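Histone-lysine N-methyltransferase, H3 lysine-9 specific SUVH6 (Arabidopsis thaliana, PDB 6A5K) transfers methyl groups from S-adenosylmethionine to histone H3 and probably reads methylated non-CG DNA through its SRA domain. Local coordinates at residues L195-K200 with R218-Q223; T328-G333 with N465-H470; G366-K371 with P487-L492; C457-Y462 with F481-I486. The protein carries 1 engineered substitution. All blocks are in the same frame, centred on the assembly; numbering follows the deposited sequence.

Contact 1 (L195-K200 with R218-Q223); sequences LYLVEK and RRIPGQ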
# COMPACT_ATOMS: atom_id res chain seq x y z
N LEU A 195 -6.11 -18.24 -10.82
CA LEU A 195 -6.77 -18.93 -11.92
C LEU A 195 -7.57 -20.13 -11.45
O LEU A 195 -7.11 -20.91 -10.61
CB LEU A 195 -5.75 -19.37 -12.96
CG LEU A 195 -4.93 -18.25 -13.62
CD1 LEU A 195 -3.97 -18.83 -14.64
CD2 LEU A 195 -5.85 -17.24 -14.26
N TYR A 196 -8.77 -20.28 -12.00
CA TYR A 196 -9.68 -21.36 -11.64
C TYR A 196 -10.18 -22.07 -12.89
O TYR A 196 -10.13 -21.52 -13.99
CB TYR A 196 -10.88 -20.82 -10.85
CG TYR A 196 -10.60 -20.40 -9.42
CD1 TYR A 196 -11.23 -21.04 -8.36
CD2 TYR A 196 -9.72 -19.36 -9.13
CE1 TYR A 196 -11.00 -20.66 -7.05
CE2 TYR A 196 -9.48 -18.98 -7.82
CZ TYR A 196 -10.12 -19.63 -6.79
OH TYR A 196 -9.88 -19.25 -5.48
N LEU A 197 -10.68 -23.29 -12.71
CA LEU A 197 -11.39 -23.99 -13.77
C LEU A 197 -12.85 -24.09 -13.38
O LEU A 197 -13.17 -24.24 -12.20
CB LEU A 197 -10.80 -25.38 -14.01
CG LEU A 197 -9.37 -25.45 -14.57
CD1 LEU A 197 -8.89 -26.89 -14.67
CD2 LEU A 197 -9.29 -24.77 -15.94
N VAL A 198 -13.74 -24.01 -14.37
CA VAL A 198 -15.17 -24.18 -14.10
C VAL A 198 -15.54 -25.66 -14.27
O VAL A 198 -15.30 -26.25 -15.32
CB VAL A 198 -16.03 -23.30 -15.04
CG1 VAL A 198 -17.42 -23.12 -14.45
CG2 VAL A 198 -15.35 -21.93 -15.25
N GLU A 199 -16.12 -26.25 -13.23
CA GLU A 199 -16.36 -27.69 -13.19
C GLU A 199 -17.79 -28.07 -13.57
O GLU A 199 -18.01 -29.07 -14.25
CB GLU A 199 -16.04 -28.24 -11.80
CG GLU A 199 -14.58 -28.11 -11.40
CD GLU A 199 -14.28 -28.80 -10.08
OE1 GLU A 199 -15.15 -28.79 -9.18
OE2 GLU A 199 -13.17 -29.35 -9.93
N LYS A 200 -18.75 -27.28 -13.12
CA LYS A 200 -20.15 -27.57 -13.39
C LYS A 200 -21.01 -26.35 -13.13
O LYS A 200 -20.59 -25.41 -12.47
CB LYS A 200 -20.64 -28.74 -12.54
CG LYS A 200 -20.69 -28.44 -11.05
CD LYS A 200 -21.22 -29.64 -10.26
CE LYS A 200 -21.03 -29.45 -8.76
NZ LYS A 200 -21.49 -30.64 -7.98
N ARG A 218 -12.94 -24.47 -9.34
CA ARG A 218 -11.90 -25.02 -8.48
C ARG A 218 -10.54 -24.43 -8.88
O ARG A 218 -10.19 -24.38 -10.06
CB ARG A 218 -11.86 -26.55 -8.55
CG ARG A 218 -10.85 -27.17 -7.60
CD ARG A 218 -10.81 -28.70 -7.73
NE ARG A 218 -12.11 -29.31 -7.46
CZ ARG A 218 -12.50 -29.73 -6.26
NH1 ARG A 218 -11.70 -29.60 -5.22
NH2 ARG A 218 -13.70 -30.27 -6.11
N ARG A 219 -9.79 -24.00 -7.88
CA ARG A 219 -8.51 -23.34 -8.11
C ARG A 219 -7.49 -24.29 -8.72
O ARG A 219 -7.34 -25.43 -8.29
CB ARG A 219 -7.99 -22.77 -6.79
CG ARG A 219 -6.96 -21.66 -6.96
CD ARG A 219 -6.76 -20.95 -5.63
NE ARG A 219 -5.94 -19.76 -5.76
CZ ARG A 219 -4.69 -19.66 -5.32
NH1 ARG A 219 -4.10 -20.68 -4.71
NH2 ARG A 219 -4.02 -18.52 -5.46
N ILE A 220 -6.79 -23.81 -9.74
CA ILE A 220 -5.76 -24.60 -10.39
C ILE A 220 -4.56 -24.78 -9.46
O ILE A 220 -4.03 -23.80 -8.95
CB ILE A 220 -5.31 -23.95 -11.72
CG1 ILE A 220 -6.46 -23.99 -12.73
CG2 ILE A 220 -4.07 -24.64 -12.28
CD1 ILE A 220 -6.23 -23.11 -13.93
N PRO A 221 -4.15 -26.04 -9.23
CA PRO A 221 -3.03 -26.35 -8.33
C PRO A 221 -1.74 -25.67 -8.75
O PRO A 221 -1.57 -25.35 -9.93
CB PRO A 221 -2.90 -27.87 -8.45
CG PRO A 221 -4.25 -28.34 -8.88
CD PRO A 221 -4.78 -27.26 -9.76
N GLY A 222 -0.85 -25.43 -7.79
CA GLY A 222 0.47 -24.91 -8.08
C GLY A 222 0.65 -23.41 -7.92
O GLY A 222 1.74 -22.89 -8.16
N GLN A 223 -0.41 -22.71 -7.53
CA GLN A 223 -0.37 -21.26 -7.39
C GLN A 223 -0.03 -20.86 -5.96
O GLN A 223 -0.22 -21.65 -5.04
CB GLN A 223 -1.71 -20.65 -7.79
CG GLN A 223 -2.04 -20.83 -9.27
CD GLN A 223 -3.39 -20.26 -9.63
OE1 GLN A 223 -3.50 -19.11 -10.05
NE2 GLN A 223 -4.44 -21.07 -9.46
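Leu195 and Gln223 meet at the tight end through two hydrogen bonds of the Gln223 side-chain amide. Gln223 OE1 accepts from Leu195 N at 2.9 Å, on a lone pair in the carbonyl plane. Gln223 NE2 gives one hydrogen to Leu195 O and the other to Ile220 O, which fixes the flip of the amide. Leu195 O is gripped twice, since Ile220 N also donates to it at 3.0 Å. An alanine in place of Gln223 would probably leave Leu195 N without this acceptor and let the 220-223 loop shift. Strands 190-205 and 211-219 form an antiparallel beta hairpin of the SRA domain, and 220-223 continues beyond it. Leu197 and Arg218 form its hydrogen-bonded pair here. At the neighbouring non-hydrogen-bonded pair, Arg219 CB lies over a face of the Tyr196 ring, 3.9 Å from the centroid. The Arg219 guanidinium runs on to Pro224 O and Asp193 O. On the Leu197 and Arg218 side of the sheet, Leu197 CG packs on Ile220 CG1 at 3.7 Å. On the looser, partly exposed side, a bend in Arg218 (chi3 -59°) turns NE to Glu199 OE2 in a 2.7 Å salt bridge, in the guanidinium plane; Asp125 takes Arg218 NH1.

Contact 2 (T328-G333 with N465-H470); sequences TIYECG and NVLYDH. With ZN (zinc ion), chain B; ZN (zinc ion), chain C.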
# COMPACT_ATOMS: atom_id res chain seq x y z
N THR A 328 8.91 18.10 2.26
CA THR A 328 8.58 18.20 3.68
C THR A 328 7.08 18.40 3.89
O THR A 328 6.44 19.16 3.17
CB THR A 328 9.36 19.36 4.37
OG1 THR A 328 10.74 19.31 4.00
CG2 THR A 328 9.25 19.25 5.89
N ILE A 329 6.53 17.71 4.88
CA ILE A 329 5.16 17.97 5.31
C ILE A 329 5.17 18.59 6.70
O ILE A 329 5.93 18.16 7.57
CB ILE A 329 4.33 16.68 5.31
CG1 ILE A 329 4.07 16.23 3.88
CG2 ILE A 329 3.01 16.88 6.06
CD1 ILE A 329 3.40 14.91 3.80
N TYR A 330 4.36 19.63 6.88
CA TYR A 330 4.21 20.27 8.19
C TYR A 330 2.87 19.91 8.80
O TYR A 330 1.82 20.26 8.25
CB TYR A 330 4.35 21.79 8.08
CG TYR A 330 5.67 22.24 7.51
CD1 TYR A 330 5.89 22.25 6.14
CD2 TYR A 330 6.70 22.64 8.34
CE1 TYR A 330 7.10 22.65 5.61
CE2 TYR A 330 7.92 23.04 7.82
CZ TYR A 330 8.11 23.05 6.46
OH TYR A 330 9.31 23.45 5.93
N GLU A 331 2.89 19.20 9.92
CA GLU A 331 1.66 18.91 10.64
C GLU A 331 1.45 19.96 11.72
O GLU A 331 2.38 20.65 12.12
CB GLU A 331 1.71 17.51 11.25
CG GLU A 331 1.75 16.40 10.21
CD GLU A 331 1.48 15.03 10.81
OE1 GLU A 331 1.10 14.95 12.00
OE2 GLU A 331 1.65 14.03 10.08
N CYS A 332 0.21 20.09 12.19
CA CYS A 332 -0.07 20.98 13.30
C CYS A 332 0.60 20.44 14.56
O CYS A 332 0.78 19.23 14.72
CB CYS A 332 -1.57 21.14 13.49
SG CYS A 332 -2.28 22.19 12.22
N GLY A 333 0.99 21.36 15.44
CA GLY A 333 1.78 21.01 16.61
C GLY A 333 1.01 21.09 17.92
O GLY A 333 -0.20 21.28 17.92
N ASN A 465 9.67 13.19 5.12
CA ASN A 465 10.05 14.10 6.20
C ASN A 465 8.83 14.84 6.73
O ASN A 465 8.06 15.40 5.95
CB ASN A 465 11.11 15.09 5.72
CG ASN A 465 12.46 14.45 5.49
OD1 ASN A 465 12.73 13.35 5.97
ND2 ASN A 465 13.34 15.14 4.77
N VAL A 466 8.66 14.83 8.05
CA VAL A 466 7.54 15.52 8.69
C VAL A 466 8.02 16.37 9.87
O VAL A 466 8.85 15.93 10.66
CB VAL A 466 6.45 14.52 9.18
CG1 VAL A 466 5.30 15.27 9.89
CG2 VAL A 466 5.89 13.71 8.02
N LEU A 467 7.50 17.59 9.96
CA LEU A 467 7.75 18.44 11.12
C LEU A 467 6.43 18.74 11.83
O LEU A 467 5.42 19.00 11.16
CB LEU A 467 8.43 19.74 10.68
CG LEU A 467 9.86 19.59 10.14
CD1 LEU A 467 10.31 20.85 9.43
CD2 LEU A 467 10.81 19.24 11.28
N TYR A 468 6.43 18.71 13.16
CA TYR A 468 5.25 19.14 13.91
C TYR A 468 5.56 19.66 15.33
O TYR A 468 4.98 20.66 15.75
CB TYR A 468 4.21 18.02 13.99
CG TYR A 468 4.60 16.82 14.83
CD1 TYR A 468 4.16 16.69 16.14
CD2 TYR A 468 5.37 15.79 14.29
CE1 TYR A 468 4.50 15.59 16.91
CE2 TYR A 468 5.71 14.68 15.06
CZ TYR A 468 5.28 14.59 16.36
OH TYR A 468 5.61 13.50 17.13
N ASP A 469 6.45 19.00 16.06
CA ASP A 469 6.75 19.45 17.43
C ASP A 469 7.93 20.42 17.47
O ASP A 469 8.32 20.87 18.55
CB ASP A 469 7.01 18.26 18.35
CG ASP A 469 8.15 17.39 17.87
OD1 ASP A 469 8.48 17.43 16.66
OD2 ASP A 469 8.72 16.65 18.70
N HIS A 470 8.49 20.72 16.31
CA HIS A 470 9.54 21.72 16.16
C HIS A 470 9.68 22.05 14.67
O HIS A 470 9.07 21.38 13.83
CB HIS A 470 10.87 21.23 16.74
CG HIS A 470 11.44 20.03 16.04
ND1 HIS A 470 12.04 20.11 14.80
CD2 HIS A 470 11.51 18.73 16.41
CE1 HIS A 470 12.45 18.91 14.44
NE2 HIS A 470 12.14 18.05 15.39
ZN ZN B . -1.56 24.34 13.02
ZN ZN C . -4.65 22.04 12.58
O HOH W 1 12.91 17.86 4.34
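Ile329 and Leu467 join two parallel strands through backbone bonds. Ile329 N donates to Asn465 O, and Ile329 O accepts from Leu467 N at 2.9 Å. Glu331 N then reaches Leu467 O at 2.8 Å. A water bridges Thr328 OG1 and Asn465 ND2. Beside this line, Leu467 CD1 touches Tyr330 CE2 at 3.6 Å, and the two side chains run side by side in the same direction. Thr328 CG2 lies over a face of the Tyr330 ring and also meets Leu467 CD1 at 4.0 Å. On the side of Ile329 and Val466, just past the strand, Glu331 CG packs against Val466 CG1 at 3.7 Å. Strand 328-330, in the Pre-SET motif, is thereby added as an edge strand to a four-stranded sheet that includes SET-domain strands 461-467 and 477-482. Glu331 CB meets Tyr468 CB. Gly333 CA lies near Tyr468 O, where a side chain would clash. Further out, the Glu331 chain, extended beyond CG, runs past Val466 CG1 to Thr347 and Gln348. Cys332 points away from 465-470, and its SG bridges two zinc ions at 2.4 Å each. Cys290, Cys306 and Cys336 complete one site, and Cys296, Cys338 and Cys342 the other, in the Pre-SET zinc cluster.

Contact 3 (G366-K371 with P487-L492); sequences GVRCLK and PPLQEL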
# COMPACT_ATOMS: atom_id res chain seq x y z
N GLY A 366 12.47 -8.96 8.82
CA GLY A 366 11.78 -7.89 8.12
C GLY A 366 10.47 -7.54 8.80
O GLY A 366 10.15 -8.08 9.87
N VAL A 367 9.69 -6.66 8.17
CA VAL A 367 8.44 -6.16 8.75
C VAL A 367 7.26 -6.43 7.83
O VAL A 367 7.37 -6.23 6.62
CB VAL A 367 8.52 -4.63 9.04
CG1 VAL A 367 7.19 -4.13 9.60
CG2 VAL A 367 9.65 -4.31 10.01
N ARG A 368 6.15 -6.90 8.39
CA ARG A 368 4.91 -6.99 7.61
C ARG A 368 3.72 -6.60 8.48
O ARG A 368 3.84 -6.41 9.69
CB ARG A 368 4.72 -8.41 7.05
CG ARG A 368 4.54 -9.49 8.12
CD ARG A 368 4.57 -10.90 7.51
NE ARG A 368 4.56 -11.94 8.55
CZ ARG A 368 4.95 -13.19 8.34
NH1 ARG A 368 5.38 -13.56 7.14
NH2 ARG A 368 4.92 -14.07 9.34
N CYS A 369 2.56 -6.48 7.84
CA CYS A 369 1.32 -6.10 8.53
C CYS A 369 0.29 -7.22 8.46
O CYS A 369 0.18 -7.90 7.44
CB CYS A 369 0.76 -4.82 7.91
SG CYS A 369 -0.73 -4.19 8.72
N LEU A 370 -0.45 -7.42 9.55
CA LEU A 370 -1.43 -8.51 9.60
C LEU A 370 -2.67 -8.22 8.75
O LEU A 370 -3.43 -9.13 8.44
CB LEU A 370 -1.87 -8.78 11.04
CG LEU A 370 -0.85 -9.46 11.96
CD1 LEU A 370 -1.45 -9.72 13.34
CD2 LEU A 370 -0.36 -10.76 11.34
N LYS A 371 -2.87 -6.97 8.36
CA LYS A 371 -3.95 -6.68 7.42
C LYS A 371 -3.46 -5.87 6.22
O LYS A 371 -2.30 -5.45 6.17
CB LYS A 371 -5.09 -5.95 8.12
CG LYS A 371 -4.80 -4.52 8.49
CD LYS A 371 -5.86 -3.97 9.44
CE LYS A 371 -6.32 -5.03 10.43
NZ LYS A 371 -7.36 -4.51 11.36
N PRO A 487 -1.14 -5.89 0.03
CA PRO A 487 -1.83 -7.09 0.52
C PRO A 487 -1.41 -7.41 1.94
O PRO A 487 -0.30 -7.03 2.33
CB PRO A 487 -1.36 -8.19 -0.45
CG PRO A 487 -0.83 -7.46 -1.65
CD PRO A 487 -0.27 -6.18 -1.12
N PRO A 488 -2.27 -8.09 2.71
CA PRO A 488 -1.84 -8.48 4.05
C PRO A 488 -0.62 -9.40 3.99
O PRO A 488 -0.51 -10.19 3.05
CB PRO A 488 -3.07 -9.22 4.62
CG PRO A 488 -3.85 -9.64 3.42
CD PRO A 488 -3.61 -8.60 2.37
N LEU A 489 0.28 -9.22 4.94
CA LEU A 489 1.46 -10.08 5.15
C LEU A 489 2.53 -9.92 4.08
O LEU A 489 3.51 -10.66 4.08
CB LEU A 489 1.03 -11.55 5.26
CG LEU A 489 0.07 -11.87 6.41
CD1 LEU A 489 -0.45 -13.29 6.30
CD2 LEU A 489 0.74 -11.64 7.77
N GLN A 490 2.36 -8.98 3.15
CA GLN A 490 3.42 -8.68 2.19
C GLN A 490 4.52 -7.91 2.90
O GLN A 490 4.24 -7.00 3.68
CB GLN A 490 2.88 -7.87 1.00
CG GLN A 490 3.96 -7.48 -0.01
CD GLN A 490 3.41 -6.76 -1.24
OE1 GLN A 490 3.50 -5.53 -1.35
NE2 GLN A 490 2.85 -7.52 -2.17
N GLU A 491 5.78 -8.28 2.65
CA GLU A 491 6.87 -7.60 3.32
C GLU A 491 6.88 -6.11 2.96
O GLU A 491 6.74 -5.74 1.78
CB GLU A 491 8.22 -8.23 2.99
CG GLU A 491 9.38 -7.63 3.79
CD GLU A 491 10.70 -8.35 3.58
OE1 GLU A 491 10.75 -9.32 2.80
OE2 GLU A 491 11.69 -7.94 4.22
N LEU A 492 7.03 -5.26 3.98
CA LEU A 492 7.17 -3.82 3.79
C LEU A 492 8.64 -3.45 3.59
O LEU A 492 9.50 -3.89 4.36
CB LEU A 492 6.60 -3.07 5.00
CG LEU A 492 5.21 -3.49 5.46
CD1 LEU A 492 4.81 -2.68 6.69
CD2 LEU A 492 4.22 -3.27 4.34
O HOH W 2 10.94 -5.62 5.82
O HOH W 3 5.32 -12.57 4.56
O HOH W 4 2.13 -6.56 5.24
O HOH W 5 -0.26 -5.10 4.29
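Val367 and Leu492 make one of the two direct backbone bonds across this contact, Leu492 N to Val367 O at 2.8 Å. The other, from Leu489 N to Cys369 O, has an N-H...O angle of 144°. It starts within a type II turn from Pro487 to Gln490.

Waters bridge much of the rest. One accepts from Val367 N and donates to Glu491 OE2 and Leu492 O. A second links Arg368 NH1, in the guanidinium plane, to Leu489 O. A third accepts from Cys369 N at 2.6 Å and reaches Gln490 O.

Apolar contacts flank these bonds. Val367 CG1 meets Leu492 CD1 at 4.0 Å. Leu489 CD2 touches Leu370 CD2 at 3.8 Å and Arg368 CD at 3.9 Å. Arg368 CG sits between the backbone N and the carbonyl carbon (chi1 64°), and the chain then extends past Leu489.

Charges lead outward. Arg368 NE is salt-bridged to Glu356, with Phe358 as cation-pi partner, while Glu491 OE1 is salt-bridged to Arg363 and OE2 hydrogen-bonded to Asn454.

Both segments lie in the SET domain, with Gly366 close to the S-adenosylmethionine. Strand 365-369 runs between strands 355-359 and 491-494 in a six-stranded sheet. Helix 227-234 packs on Leu370, Pro488 and Leu489.

Contact 4 (C457-Y462 with F481-I486); sequences CSPNLY and FAQDNI. With ZN (zinc ion), chain E.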
# COMPACT_ATOMS: atom_id res chain seq x y z
N CYS A 457 14.39 -2.77 -4.28
CA CYS A 457 14.55 -1.98 -5.50
C CYS A 457 13.19 -1.71 -6.13
O CYS A 457 13.06 -0.88 -7.03
CB CYS A 457 15.47 -2.68 -6.49
SG CYS A 457 17.13 -2.95 -5.84
N SER A 458 12.17 -2.42 -5.66
CA SER A 458 10.79 -2.12 -6.04
C SER A 458 9.93 -2.03 -4.79
O SER A 458 9.05 -2.86 -4.56
CB SER A 458 10.24 -3.18 -7.00
OG SER A 458 8.99 -2.77 -7.52
N PRO A 459 10.16 -0.99 -3.97
CA PRO A 459 9.59 -0.87 -2.63
C PRO A 459 8.09 -0.54 -2.61
O PRO A 459 7.59 0.04 -3.56
CB PRO A 459 10.39 0.27 -2.02
CG PRO A 459 10.68 1.16 -3.19
CD PRO A 459 10.94 0.21 -4.34
N ASN A 460 7.41 -0.89 -1.52
CA ASN A 460 6.00 -0.50 -1.36
C ASN A 460 5.84 0.64 -0.34
O ASN A 460 4.73 1.13 -0.12
CB ASN A 460 5.12 -1.70 -0.97
CG ASN A 460 5.70 -2.52 0.18
OD1 ASN A 460 6.54 -2.04 0.93
ND2 ASN A 460 5.21 -3.75 0.35
N LEU A 461 6.95 1.07 0.25
CA LEU A 461 6.95 2.22 1.16
C LEU A 461 7.91 3.29 0.69
O LEU A 461 8.84 3.02 -0.06
CB LEU A 461 7.36 1.82 2.59
CG LEU A 461 6.63 0.72 3.38
CD1 LEU A 461 7.12 0.72 4.84
CD2 LEU A 461 5.12 0.87 3.32
N TYR A 462 7.69 4.53 1.13
CA TYR A 462 8.72 5.55 0.99
C TYR A 462 8.83 6.36 2.27
O TYR A 462 7.88 6.43 3.07
CB TYR A 462 8.44 6.48 -0.20
CG TYR A 462 7.12 7.21 -0.15
CD1 TYR A 462 5.99 6.67 -0.73
CD2 TYR A 462 7.01 8.47 0.47
CE1 TYR A 462 4.77 7.33 -0.70
CE2 TYR A 462 5.79 9.14 0.50
CZ TYR A 462 4.68 8.56 -0.09
OH TYR A 462 3.45 9.20 -0.09
N PHE A 481 5.37 5.90 4.52
CA PHE A 481 4.03 5.84 3.93
C PHE A 481 3.96 4.74 2.86
O PHE A 481 4.93 4.50 2.14
CB PHE A 481 3.65 7.17 3.29
CG PHE A 481 3.31 8.26 4.27
CD1 PHE A 481 4.31 9.05 4.83
CD2 PHE A 481 1.99 8.51 4.61
CE1 PHE A 481 4.00 10.05 5.73
CE2 PHE A 481 1.67 9.52 5.51
CZ PHE A 481 2.67 10.28 6.07
N ALA A 482 2.80 4.10 2.73
CA ALA A 482 2.57 3.14 1.65
C ALA A 482 2.39 3.82 0.29
O ALA A 482 1.67 4.82 0.18
CB ALA A 482 1.35 2.27 1.97
N GLN A 483 3.04 3.29 -0.75
CA GLN A 483 2.80 3.79 -2.10
C GLN A 483 2.11 2.75 -3.00
O GLN A 483 2.05 2.91 -4.22
CB GLN A 483 4.11 4.28 -2.75
CG GLN A 483 5.22 3.24 -2.91
CD GLN A 483 6.39 3.79 -3.73
OE1 GLN A 483 6.48 4.99 -3.96
NE2 GLN A 483 7.27 2.90 -4.18
N ASP A 484 1.57 1.70 -2.38
CA ASP A 484 0.65 0.76 -3.02
C ASP A 484 -0.50 0.49 -2.07
O ASP A 484 -0.41 0.79 -0.88
CB ASP A 484 1.31 -0.58 -3.34
CG ASP A 484 2.57 -0.44 -4.17
OD1 ASP A 484 3.59 -1.06 -3.78
OD2 ASP A 484 2.53 0.24 -5.22
N ASN A 485 -1.58 -0.09 -2.59
CA ASN A 485 -2.49 -0.85 -1.75
C ASN A 485 -1.82 -2.18 -1.46
O ASN A 485 -1.72 -3.04 -2.33
CB ASN A 485 -3.84 -1.05 -2.43
CG ASN A 485 -4.63 0.24 -2.56
OD1 ASN A 485 -4.89 0.92 -1.56
ND2 ASN A 485 -5.01 0.59 -3.78
N ILE A 486 -1.34 -2.36 -0.23
CA ILE A 486 -0.51 -3.52 0.09
C ILE A 486 -1.35 -4.69 0.60
O ILE A 486 -2.17 -4.52 1.49
CB ILE A 486 0.56 -3.15 1.14
CG1 ILE A 486 1.34 -1.90 0.71
CG2 ILE A 486 1.51 -4.32 1.36
CD1 ILE A 486 2.36 -1.41 1.76
ZN ZN E . 17.31 -5.30 -5.31
O HOH W 6 1.38 7.46 -1.14
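Pro459 O takes a hydrogen bond from Gln483 NE2 at 2.9 Å. The donor stands 48° out of the carbonyl plane, while Pro459 O lies near the amide plane of Gln483. Two residues earlier, Cys457 SG binds a zinc ion at 2.4 Å with Cys515, Cys517 and Cys522. Asn460 follows Pro459, its O accepting from Gln483 N at 2.8 Å. Its CB meets Asp484 OD1, whose partner oxygen OD2 is salt-bridged to Arg15. The Asn460 amide crosses Ile486 at about a right angle, with CG 3.9 Å from Ile486 CD1, and its polar atoms go to Glu491 O, Gln490 OE1 and Cys493 N. Leu461 pairs with Ala482 and sends CD2 to Ile486 CD1 at 3.9 Å. Tyr462 exchanges two backbone bonds with Phe481. Its CG sits between the backbone N and the carbonyl carbon (chi1 58°), and the ring folds back over the other strand. Phe481 CB lies over one ring face, 4.1 Å from the centroid. Gln483 CB comes to the ring edge at 3.7 Å from Tyr462 CD1, and a water joins Tyr462 OH to Ala482 O. An alanine in place of Gln483 would probably leave Pro459 O without its amide donor and let the chain there move more freely. This is the open end of an antiparallel SET-domain hairpin, strands 461-467 and 477-482. The chain enters it from the Asn-His-Ser-Cys motif of SET domains, whose Cys457 belongs to the four-cysteine zinc site.

Overall arrangement
From the N terminus, contact 1 closes first, a short hairpin loop in the SRA domain. It is complete before any other contact opens. Contact 2 opens next, at 328-333 in the Pre-SET motif, and closes at 465-470. Contact 3 opens inside that span at 366-371 and closes at 487-492, so the two cross. It joins strand 365-369 to strand 491-494. Contact 4 is nested within the loop closed by contact 3 and crosses contact 2. Contacts 2 and 4 share strand 461-467, tying the Pre-SET edge strand to the SET hairpin. Contacts 3 and 4 touch around Leu492 and Ile486. Contacts 1 and 2 lie on opposite sides of the chain's centre, with centres about 50 Å apart.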